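Local coordinates for protein insecticidal Delta-Endotoxin Cry8Ea1 (PDB 3EB7) that kills larvae of the underground pest Holotrichia parallela, probably by inserting into gut-cell membranes and forming pores as other three-domain Cry toxins do, at residues 299-303 and 426-430; 500-506 and 543-549; 505-511 and 526-532. All coordinates share one frame; numbering follows the deposited sequence.

In the fold
Past the N-terminal helical bundle, interaction 1 (299-303 with 426-430) closes a loop of 122 residues, mostly strand, and joins two of the three antiparallel sheets of the beta-prism domain. Interaction 2 follows it in series in the C-terminal beta-sandwich, its centre about 44 Å from that of interaction 1. There strand 498-507 pairs with strand 545-548 in one sheet. Interaction 3 (505-511 with 526-532) is nested inside the loop that interaction 2 closes and shares Y505 and C506 with it, tying the end of strand 498-507 to strand 520-527 of the facing sheet. The two meet where F527 packs on A547 and F549.

Interaction 1 of 3, residues 299-303 and 426-430; sequences KKWIG and DVPVF. With SO4 (sulfate ion), chain E.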
loop_
_atom_site.group_PDB
_atom_site.type_symbol
_atom_site.label_atom_id
_atom_site.label_comp_id
_atom_site.label_asym_id
_atom_site.label_seq_id
_atom_site.Cartn_x
_atom_site.Cartn_y
_atom_site.Cartn_z
ATOM N N LYS A 299 -7.884 4.744 34.382
ATOM C CA LYS A 299 -6.758 3.818 34.282
ATOM C C LYS A 299 -6.380 3.692 32.813
ATOM O O LYS A 299 -7.188 3.259 31.976
ATOM C CB LYS A 299 -7.100 2.461 34.840
ATOM C CG LYS A 299 -7.180 2.380 36.301
ATOM C CD LYS A 299 -7.833 1.041 36.621
ATOM C CE LYS A 299 -7.499 0.584 37.984
ATOM N NZ LYS A 299 -8.553 -0.407 38.378
ATOM N N LYS A 300 -5.143 4.071 32.501
ATOM C CA LYS A 300 -4.774 4.313 31.116
ATOM C C LYS A 300 -3.416 3.719 30.761
ATOM O O LYS A 300 -2.613 3.436 31.619
ATOM C CB LYS A 300 -4.826 5.820 30.802
ATOM C CG LYS A 300 -3.938 6.676 31.668
ATOM C CD LYS A 300 -3.874 8.116 31.106
ATOM C CE LYS A 300 -3.433 9.178 32.144
ATOM N NZ LYS A 300 -2.014 8.992 32.470
ATOM N N TRP A 301 -3.200 3.543 29.470
ATOM C CA TRP A 301 -1.972 3.045 28.871
ATOM C C TRP A 301 -0.917 4.153 29.009
ATOM O O TRP A 301 -1.017 5.230 28.336
ATOM C CB TRP A 301 -2.307 2.781 27.396
ATOM C CG TRP A 301 -1.226 2.213 26.463
ATOM C CD1 TRP A 301 0.134 2.493 26.448
ATOM C CD2 TRP A 301 -1.459 1.314 25.360
ATOM N NE1 TRP A 301 0.745 1.789 25.413
ATOM C CE2 TRP A 301 -0.208 1.080 24.726
ATOM C CE3 TRP A 301 -2.606 0.694 24.842
ATOM C CZ2 TRP A 301 -0.074 0.223 23.627
ATOM C CZ3 TRP A 301 -2.470 -0.163 23.750
ATOM C CH2 TRP A 301 -1.202 -0.384 23.152
ATOM N N ILE A 302 0.044 3.923 29.910
ATOM C CA ILE A 302 1.157 4.864 30.152
ATOM C C ILE A 302 2.521 4.425 29.569
ATOM O O ILE A 302 3.494 5.175 29.637
ATOM C CB ILE A 302 1.366 5.218 31.665
ATOM C CG1 ILE A 302 1.754 3.968 32.474
ATOM C CG2 ILE A 302 0.168 5.920 32.236
ATOM C CD1 ILE A 302 2.199 4.253 33.945
ATOM N N GLY A 303 2.592 3.224 29.009
ATOM C CA GLY A 303 3.815 2.719 28.386
ATOM C C GLY A 303 3.566 1.316 27.886
ATOM O O GLY A 303 2.557 0.697 28.250
ATOM N N ASP A 426 -0.609 11.061 26.949
ATOM C CA ASP A 426 -0.293 9.634 26.737
ATOM C C ASP A 426 -1.078 9.141 25.532
ATOM O O ASP A 426 -2.289 8.827 25.631
ATOM C CB ASP A 426 -0.627 8.809 27.984
ATOM C CG ASP A 426 0.116 9.306 29.244
ATOM O OD1 ASP A 426 1.240 9.856 29.113
ATOM O OD2 ASP A 426 -0.406 9.136 30.376
ATOM N N VAL A 427 -0.406 9.158 24.384
ATOM C CA VAL A 427 -1.050 8.877 23.122
ATOM C C VAL A 427 -0.274 7.857 22.256
ATOM O O VAL A 427 0.826 8.148 21.792
ATOM C CB VAL A 427 -1.312 10.180 22.280
ATOM C CG1 VAL A 427 -2.053 9.843 21.019
ATOM C CG2 VAL A 427 -2.089 11.218 23.055
ATOM N N PRO A 428 -0.864 6.665 22.043
ATOM C CA PRO A 428 -0.334 5.670 21.092
ATOM C C PRO A 428 -0.728 5.907 19.629
ATOM O O PRO A 428 -1.745 6.555 19.336
ATOM C CB PRO A 428 -0.911 4.335 21.602
ATOM C CG PRO A 428 -2.123 4.691 22.491
ATOM C CD PRO A 428 -2.084 6.192 22.756
ATOM N N VAL A 429 0.102 5.414 18.711
ATOM C CA VAL A 429 -0.236 5.408 17.289
ATOM C C VAL A 429 -0.109 3.954 16.844
ATOM O O VAL A 429 0.828 3.259 17.236
ATOM C CB VAL A 429 0.706 6.379 16.466
ATOM C CG1 VAL A 429 0.601 6.171 14.979
ATOM C CG2 VAL A 429 0.381 7.823 16.783
ATOM N N PHE A 430 -1.077 3.476 16.071
ATOM C CA PHE A 430 -1.015 2.118 15.503
ATOM C C PHE A 430 -0.528 2.198 14.058
ATOM O O PHE A 430 -0.961 3.068 13.303
ATOM C CB PHE A 430 -2.394 1.452 15.554
ATOM C CG PHE A 430 -2.898 1.088 16.954
ATOM C CD1 PHE A 430 -4.207 0.608 17.121
ATOM C CD2 PHE A 430 -2.106 1.208 18.090
ATOM C CE1 PHE A 430 -4.700 0.245 18.413
ATOM C CE2 PHE A 430 -2.605 0.847 19.390
ATOM C CZ PHE A 430 -3.859 0.364 19.545
HETATM S S SO4 E . -8.705 0.084 41.912
HETATM O O1 SO4 E . -8.993 0.355 43.317
HETATM O O2 SO4 E . -8.250 -1.299 41.767
HETATM O O3 SO4 E . -9.958 0.327 41.181
HETATM O O4 SO4 E . -7.657 0.960 41.378
HETATM O O HOH W 1 -2.704 6.290 26.652
#
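W301 and P428 form the apolar, buried half of this contact, where P428 CG sits over one face of the indole, 4.5 Å from W301 CD2. Further along the indole, W301 CH2 comes to 4.2 Å from CE2 of F430, meeting the phenyl ring at its edge and close to its plane. With CG anti to the backbone N (chi1 -179°), W301 carries its ring off the strand among these apolar side chains, where F421 stacks on it and V364 of strand 357-369 also touches it. The indole nitrogen is not left without a partner, since NE1 is hydrogen-bonded to H304 ND1. Strands 296-310, 427-434 and 357-369 belong to the three antiparallel sheets of the beta-prism, the middle domain of Cry toxins, and their side chains meet here in the interior between the sheets. In strand 296-310, I302 and G303 both lie opposite Y286 in a classic beta bulge. Polar links border the apolar cluster. The lysine chain of K300 is extended as far as CE and then bends (chi4 70°), which brings NZ to 2.6 Å from D426 OD2, nearly in line with the C-O bond. R423 makes a second salt bridge to the same oxygen, so two cations probably stabilise the buried carboxylate as an anion, while OD1 is bound by the backbone N of N424. One water bridges the two backbones, donating to W301 O at 2.6 Å and to D426 O at 2.8 Å. K299 stands apart: partly exposed and making no contact with 426-430, it stretches outward to a sulfate, probably from the crystallisation liquor, with a weak hydrogen bond of 3.2 Å from NZ to O3.

Interaction 2 of 3, residues 500-506 and 543-549; sequences RVRIRYC and NFKFASF
The phenyl ring of F546 has the R502 side chain over one face: R502 CD sits 3.8 Å from the ring centroid as a CH-pi donor, and R502 CZ, 4.6 Å from it, adds a cation-pi contact with the guanidinium tilted 34° to the ring plane. Y505 is met at its edge, A547 N lying in the ring plane 3.5 Å from CE1. F549 likewise presents an edge, its CE1 touching I503 CD1 at 3.8 Å, whereas C506 SG stands above the face of F544 at a distance, 4.9 Å from the centroid. These groups hang on an antiparallel pairing in which I503 with A547 and Y505 with K545 are hydrogen-bonded pairs, and R502 with S548 and R504 with F546 are non-hydrogen-bonded ones. The ladder puts R502, R504, F546 and S548 on one face of the sheet and I503, Y505, K545 and A547 on the other. Beyond it, R500 NH1 donates twice, to F549 O at 2.9 Å and to S548 OG at 3.1 Å, both bent bonds with the acceptors tilted from the guanidinium plane. Strand 578-588, on the other flank of strand 500-506, supplies the acids, E584 to R502 and D581 to R504. With a salt bridge to E584 and cation-pi contacts to F546 and to Y230, the buried R502 charge is probably offset by the carboxylate and the two rings together.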
loop_
_atom_site.group_PDB
_atom_site.type_symbol
_atom_site.label_atom_id
_atom_site.label_comp_id
_atom_site.label_asym_id
_atom_site.label_seq_id
_atom_site.Cartn_x
_atom_site.Cartn_y
_atom_site.Cartn_z
ATOM N N ARG A 500 13.325 -19.038 -13.223
ATOM C CA ARG A 500 14.334 -18.029 -13.455
ATOM C C ARG A 500 13.881 -16.806 -12.686
ATOM O O ARG A 500 12.721 -16.723 -12.262
ATOM C CB ARG A 500 14.520 -17.730 -14.938
ATOM C CG ARG A 500 13.370 -17.016 -15.569
ATOM C CD ARG A 500 13.473 -16.970 -17.071
ATOM N NE ARG A 500 12.579 -15.988 -17.674
ATOM C CZ ARG A 500 12.697 -14.666 -17.524
ATOM N NH1 ARG A 500 13.667 -14.135 -16.764
ATOM N NH2 ARG A 500 11.839 -13.856 -18.133
ATOM N N VAL A 501 14.806 -15.869 -12.544
ATOM C CA VAL A 501 14.711 -14.726 -11.674
ATOM C C VAL A 501 14.966 -13.455 -12.475
ATOM O O VAL A 501 15.861 -13.407 -13.314
ATOM C CB VAL A 501 15.822 -14.818 -10.557
ATOM C CG1 VAL A 501 16.098 -13.481 -9.908
ATOM C CG2 VAL A 501 15.431 -15.826 -9.494
ATOM N N ARG A 502 14.194 -12.406 -12.187
ATOM C CA ARG A 502 14.571 -11.069 -12.597
ATOM C C ARG A 502 14.404 -10.139 -11.415
ATOM O O ARG A 502 13.539 -10.348 -10.567
ATOM C CB ARG A 502 13.804 -10.591 -13.830
ATOM C CG ARG A 502 12.312 -10.801 -13.766
ATOM C CD ARG A 502 11.644 -10.059 -14.883
ATOM N NE ARG A 502 10.250 -9.951 -14.556
ATOM C CZ ARG A 502 9.240 -10.171 -15.390
ATOM N NH1 ARG A 502 9.478 -10.450 -16.657
ATOM N NH2 ARG A 502 7.988 -10.061 -14.946
ATOM N N ILE A 503 15.254 -9.127 -11.360
ATOM C CA ILE A 503 15.347 -8.266 -10.210
ATOM C C ILE A 503 15.049 -6.852 -10.649
ATOM O O ILE A 503 15.663 -6.363 -11.572
ATOM C CB ILE A 503 16.761 -8.350 -9.550
ATOM C CG1 ILE A 503 17.036 -9.754 -8.994
ATOM C CG2 ILE A 503 16.892 -7.369 -8.401
ATOM C CD1 ILE A 503 17.999 -10.509 -9.793
ATOM N N ARG A 504 14.095 -6.200 -9.992
ATOM C CA ARG A 504 13.780 -4.806 -10.291
ATOM C C ARG A 504 14.738 -3.889 -9.517
ATOM O O ARG A 504 14.886 -4.011 -8.297
ATOM C CB ARG A 504 12.310 -4.496 -9.960
ATOM C CG ARG A 504 11.799 -3.181 -10.550
ATOM C CD ARG A 504 10.228 -3.132 -10.567
ATOM N NE ARG A 504 9.749 -1.853 -11.098
ATOM C CZ ARG A 504 8.887 -1.043 -10.488
ATOM N NH1 ARG A 504 8.347 -1.380 -9.310
ATOM N NH2 ARG A 504 8.549 0.111 -11.064
ATOM N N TYR A 505 15.410 -2.992 -10.236
ATOM C CA TYR A 505 16.416 -2.140 -9.612
ATOM C C TYR A 505 16.487 -0.754 -10.232
ATOM O O TYR A 505 15.942 -0.504 -11.271
ATOM C CB TYR A 505 17.797 -2.795 -9.665
ATOM C CG TYR A 505 18.448 -2.696 -11.037
ATOM C CD1 TYR A 505 18.191 -3.652 -12.012
ATOM C CD2 TYR A 505 19.297 -1.617 -11.364
ATOM C CE1 TYR A 505 18.782 -3.571 -13.277
ATOM C CE2 TYR A 505 19.877 -1.518 -12.624
ATOM C CZ TYR A 505 19.622 -2.505 -13.569
ATOM O OH TYR A 505 20.183 -2.423 -14.818
ATOM N N CYS A 506 17.178 0.145 -9.554
ATOM C CA CYS A 506 17.528 1.422 -10.109
ATOM C C CYS A 506 18.972 1.690 -9.639
ATOM O O CYS A 506 19.279 1.501 -8.439
ATOM C CB CYS A 506 16.553 2.486 -9.604
ATOM S SG CYS A 506 17.000 4.184 -10.070
ATOM N N ASN A 543 13.549 5.233 -14.591
ATOM C CA ASN A 543 14.775 4.836 -13.927
ATOM C C ASN A 543 14.698 3.457 -13.262
ATOM O O ASN A 543 15.687 2.986 -12.716
ATOM C CB ASN A 543 15.184 5.887 -12.880
ATOM C CG ASN A 543 15.381 7.288 -13.488
ATOM O OD1 ASN A 543 16.109 7.462 -14.474
ATOM N ND2 ASN A 543 14.754 8.282 -12.882
ATOM N N PHE A 544 13.552 2.789 -13.318
ATOM C CA PHE A 544 13.491 1.389 -12.839
ATOM C C PHE A 544 13.609 0.390 -13.953
ATOM O O PHE A 544 12.954 0.547 -14.979
ATOM C CB PHE A 544 12.228 1.178 -12.021
ATOM C CG PHE A 544 12.230 2.001 -10.787
ATOM C CD1 PHE A 544 11.614 3.239 -10.777
ATOM C CD2 PHE A 544 12.930 1.563 -9.656
ATOM C CE1 PHE A 544 11.660 4.020 -9.638
ATOM C CE2 PHE A 544 12.984 2.331 -8.522
ATOM C CZ PHE A 544 12.354 3.557 -8.496
ATOM N N LYS A 545 14.478 -0.613 -13.781
ATOM C CA LYS A 545 14.724 -1.592 -14.844
ATOM C C LYS A 545 14.861 -2.983 -14.256
ATOM O O LYS A 545 14.968 -3.138 -13.048
ATOM C CB LYS A 545 15.991 -1.236 -15.650
ATOM C CG LYS A 545 15.972 0.188 -16.274
ATOM C CD LYS A 545 16.421 0.223 -17.738
ATOM C CE LYS A 545 15.957 1.509 -18.438
ATOM N NZ LYS A 545 16.464 2.798 -17.760
ATOM N N PHE A 546 14.891 -3.983 -15.128
ATOM C CA PHE A 546 15.048 -5.371 -14.729
ATOM C C PHE A 546 16.457 -5.896 -14.987
ATOM O O PHE A 546 17.026 -5.674 -16.043
ATOM C CB PHE A 546 14.029 -6.268 -15.447
ATOM C CG PHE A 546 12.680 -6.282 -14.797
ATOM C CD1 PHE A 546 12.530 -6.738 -13.481
ATOM C CD2 PHE A 546 11.550 -5.856 -15.500
ATOM C CE1 PHE A 546 11.279 -6.753 -12.851
ATOM C CE2 PHE A 546 10.282 -5.863 -14.880
ATOM C CZ PHE A 546 10.154 -6.317 -13.550
ATOM N N ALA A 547 17.018 -6.547 -13.978
ATOM C CA ALA A 547 18.144 -7.434 -14.152
ATOM C C ALA A 547 17.543 -8.828 -14.326
ATOM O O ALA A 547 17.064 -9.423 -13.356
ATOM C CB ALA A 547 19.057 -7.383 -12.943
ATOM N N SER A 548 17.570 -9.330 -15.566
ATOM C CA SER A 548 16.891 -10.558 -15.943
ATOM C C SER A 548 17.882 -11.641 -16.410
ATOM O O SER A 548 18.787 -11.391 -17.209
ATOM C CB SER A 548 15.835 -10.266 -17.018
ATOM O OG SER A 548 15.085 -11.427 -17.355
ATOM N N PHE A 549 17.702 -12.843 -15.866
ATOM C CA PHE A 549 18.473 -14.009 -16.207
ATOM C C PHE A 549 17.536 -15.007 -16.873
ATOM O O PHE A 549 16.388 -15.154 -16.439
ATOM C CB PHE A 549 19.010 -14.682 -14.953
ATOM C CG PHE A 549 19.919 -13.823 -14.127
ATOM C CD1 PHE A 549 19.439 -13.208 -12.960
ATOM C CD2 PHE A 549 21.276 -13.651 -14.485
ATOM C CE1 PHE A 549 20.275 -12.426 -12.165
ATOM C CE2 PHE A 549 22.137 -12.856 -13.680
ATOM C CZ PHE A 549 21.628 -12.244 -12.514
#

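Interaction 3 of 3, residues 505-511 and 526-532; sequences YCSSVDF and RFNKSAP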
loop_
_atom_site.group_PDB
_atom_site.type_symbol
_atom_site.label_atom_id
_atom_site.label_comp_id
_atom_site.label_asym_id
_atom_site.label_seq_id
_atom_site.Cartn_x
_atom_site.Cartn_y
_atom_site.Cartn_z
ATOM N N TYR A 505 15.410 -2.992 -10.236
ATOM C CA TYR A 505 16.416 -2.140 -9.612
ATOM C C TYR A 505 16.487 -0.754 -10.232
ATOM O O TYR A 505 15.942 -0.504 -11.271
ATOM C CB TYR A 505 17.797 -2.795 -9.665
ATOM C CG TYR A 505 18.448 -2.696 -11.037
ATOM C CD1 TYR A 505 18.191 -3.652 -12.012
ATOM C CD2 TYR A 505 19.297 -1.617 -11.364
ATOM C CE1 TYR A 505 18.782 -3.571 -13.277
ATOM C CE2 TYR A 505 19.877 -1.518 -12.624
ATOM C CZ TYR A 505 19.622 -2.505 -13.569
ATOM O OH TYR A 505 20.183 -2.423 -14.818
ATOM N N CYS A 506 17.178 0.145 -9.554
ATOM C CA CYS A 506 17.528 1.422 -10.109
ATOM C C CYS A 506 18.972 1.690 -9.639
ATOM O O CYS A 506 19.279 1.501 -8.439
ATOM C CB CYS A 506 16.553 2.486 -9.604
ATOM S SG CYS A 506 17.000 4.184 -10.070
ATOM N N SER A 507 19.861 2.098 -10.554
ATOM C CA SER A 507 21.227 2.521 -10.151
ATOM C C SER A 507 21.777 3.659 -10.983
ATOM O O SER A 507 21.368 3.842 -12.115
ATOM C CB SER A 507 22.211 1.368 -10.214
ATOM O OG SER A 507 22.282 0.865 -11.527
ATOM N N SER A 508 22.686 4.430 -10.383
ATOM C CA SER A 508 23.483 5.437 -11.070
ATOM C C SER A 508 24.796 4.829 -11.611
ATOM O O SER A 508 25.586 5.532 -12.230
ATOM C CB SER A 508 23.811 6.584 -10.106
ATOM O OG SER A 508 24.425 6.074 -8.924
ATOM N N VAL A 509 25.019 3.532 -11.378
ATOM C CA VAL A 509 26.270 2.850 -11.747
ATOM C C VAL A 509 26.004 1.488 -12.386
ATOM O O VAL A 509 24.931 0.933 -12.179
ATOM C CB VAL A 509 27.234 2.668 -10.528
ATOM C CG1 VAL A 509 27.719 3.996 -10.054
ATOM C CG2 VAL A 509 26.593 1.826 -9.392
ATOM N N ASP A 510 26.956 0.974 -13.175
ATOM C CA ASP A 510 26.908 -0.417 -13.654
ATOM C C ASP A 510 27.501 -1.267 -12.509
ATOM O O ASP A 510 28.331 -0.764 -11.777
ATOM C CB ASP A 510 27.751 -0.667 -14.930
ATOM C CG ASP A 510 27.531 0.369 -16.056
ATOM O OD1 ASP A 510 28.557 0.763 -16.711
ATOM O OD2 ASP A 510 26.375 0.787 -16.329
ATOM N N PHE A 511 27.109 -2.548 -12.380
ATOM C CA PHE A 511 27.472 -3.377 -11.226
ATOM C C PHE A 511 27.330 -4.853 -11.552
ATOM O O PHE A 511 26.571 -5.253 -12.436
ATOM C CB PHE A 511 26.592 -3.051 -9.980
ATOM C CG PHE A 511 25.117 -3.247 -10.207
ATOM C CD1 PHE A 511 24.466 -4.373 -9.724
ATOM C CD2 PHE A 511 24.372 -2.323 -10.977
ATOM C CE1 PHE A 511 23.085 -4.567 -9.993
ATOM C CE2 PHE A 511 23.029 -2.509 -11.227
ATOM C CZ PHE A 511 22.391 -3.644 -10.740
ATOM N N ARG A 526 26.514 -8.813 -15.160
ATOM C CA ARG A 526 26.725 -7.392 -15.054
ATOM C C ARG A 526 25.491 -6.663 -15.545
ATOM O O ARG A 526 24.866 -7.092 -16.513
ATOM C CB ARG A 526 27.928 -6.951 -15.885
ATOM C CG ARG A 526 28.206 -5.467 -15.731
ATOM C CD ARG A 526 29.661 -5.305 -15.526
ATOM N NE ARG A 526 30.065 -3.933 -15.224
ATOM C CZ ARG A 526 30.503 -3.570 -14.033
ATOM N NH1 ARG A 526 30.527 -4.458 -13.052
ATOM N NH2 ARG A 526 30.877 -2.330 -13.815
ATOM N N PHE A 527 25.138 -5.560 -14.875
ATOM C CA PHE A 527 23.977 -4.796 -15.261
ATOM C C PHE A 527 24.319 -3.342 -15.333
ATOM O O PHE A 527 25.235 -2.873 -14.671
ATOM C CB PHE A 527 22.795 -5.117 -14.330
ATOM C CG PHE A 527 22.436 -6.567 -14.352
ATOM C CD1 PHE A 527 23.045 -7.461 -13.456
ATOM C CD2 PHE A 527 21.572 -7.057 -15.343
ATOM C CE1 PHE A 527 22.765 -8.828 -13.523
ATOM C CE2 PHE A 527 21.299 -8.406 -15.427
ATOM C CZ PHE A 527 21.886 -9.307 -14.525
ATOM N N ASN A 528 23.603 -2.633 -16.184
ATOM C CA ASN A 528 23.957 -1.270 -16.509
ATOM C C ASN A 528 23.156 -0.268 -15.701
ATOM O O ASN A 528 22.099 -0.579 -15.165
ATOM C CB ASN A 528 23.769 -1.033 -18.012
ATOM C CG ASN A 528 24.822 -1.761 -18.871
ATOM O OD1 ASN A 528 25.953 -1.968 -18.447
ATOM N ND2 ASN A 528 24.455 -2.089 -20.094
ATOM N N LYS A 529 23.689 0.934 -15.601
ATOM C CA LYS A 529 23.078 1.978 -14.828
ATOM C C LYS A 529 21.792 2.431 -15.515
ATOM O O LYS A 529 21.680 2.329 -16.731
ATOM C CB LYS A 529 24.050 3.145 -14.633
ATOM C CG LYS A 529 24.329 3.993 -15.838
ATOM C CD LYS A 529 25.246 5.151 -15.420
ATOM C CE LYS A 529 25.073 6.334 -16.331
ATOM N NZ LYS A 529 25.455 7.645 -15.681
ATOM N N SER A 530 20.856 2.951 -14.736
ATOM C CA SER A 530 19.497 3.180 -15.218
ATOM C C SER A 530 19.097 4.608 -14.911
ATOM O O SER A 530 17.997 5.044 -15.267
ATOM C CB SER A 530 18.532 2.225 -14.508
ATOM O OG SER A 530 18.446 2.625 -13.158
ATOM N N ALA A 531 19.980 5.328 -14.218
ATOM C CA ALA A 531 19.631 6.649 -13.728
ATOM C C ALA A 531 20.855 7.523 -13.701
ATOM O O ALA A 531 21.954 7.012 -13.564
ATOM C CB ALA A 531 19.015 6.554 -12.336
ATOM N N PRO A 532 20.669 8.856 -13.811
ATOM C CA PRO A 532 21.855 9.707 -13.586
ATOM C C PRO A 532 22.203 9.783 -12.093
ATOM O O PRO A 532 21.456 9.263 -11.250
ATOM C CB PRO A 532 21.426 11.077 -14.143
ATOM C CG PRO A 532 19.917 11.089 -13.983
ATOM C CD PRO A 532 19.455 9.659 -14.137
#
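F511 and F527 form an antiparallel hydrogen-bonded pair, with F511 N to F527 O at 3.0 Å and F527 N to F511 O at 2.8 Å, after which the two chains leave regular strand geometry and are joined by a mixture of side-chain and backbone bonds. F511 has CG between the backbone N and the carbonyl carbon (chi1 59°), a torsion that swings its ring back over F527; F527 CB lies over one ring face, 3.9 Å from F511 CZ. The edge of the same ring meets the face of Y505 in a T-shaped stack. Y505 reaches across with its hydroxyl, OH donating to N528 O at 2.7 Å in the plane of that carbonyl. Further on, D510 OD2 accepts K529 N at 2.8 Å through its anti lone pair. The two serines complete the link: S507 N donates to S530 OG at 3.0 Å, and S530 N returns an almost straight bond to S507 O at 2.8 Å. A531 N adds a weak bond to the same carbonyl oxygen, and S530 OG is also bound to N543 O. Within its own turn, S507 OG donates to V509 O at 2.7 Å, bracing the bend at 508-510. On the exposed flank, R526 sets one face of its guanidinium over the D510-F511 peptide while NH1 makes a salt bridge with D512. The chain thus runs from strand 498-507 in one sheet through a short bend into strand 511-517 in the other, and the hairpin partner 520-527 leads back across the bend. Such a crossing between facing sheets belongs to the jelly-roll beta-sandwich that forms the C-terminal domain of three-domain Cry toxins.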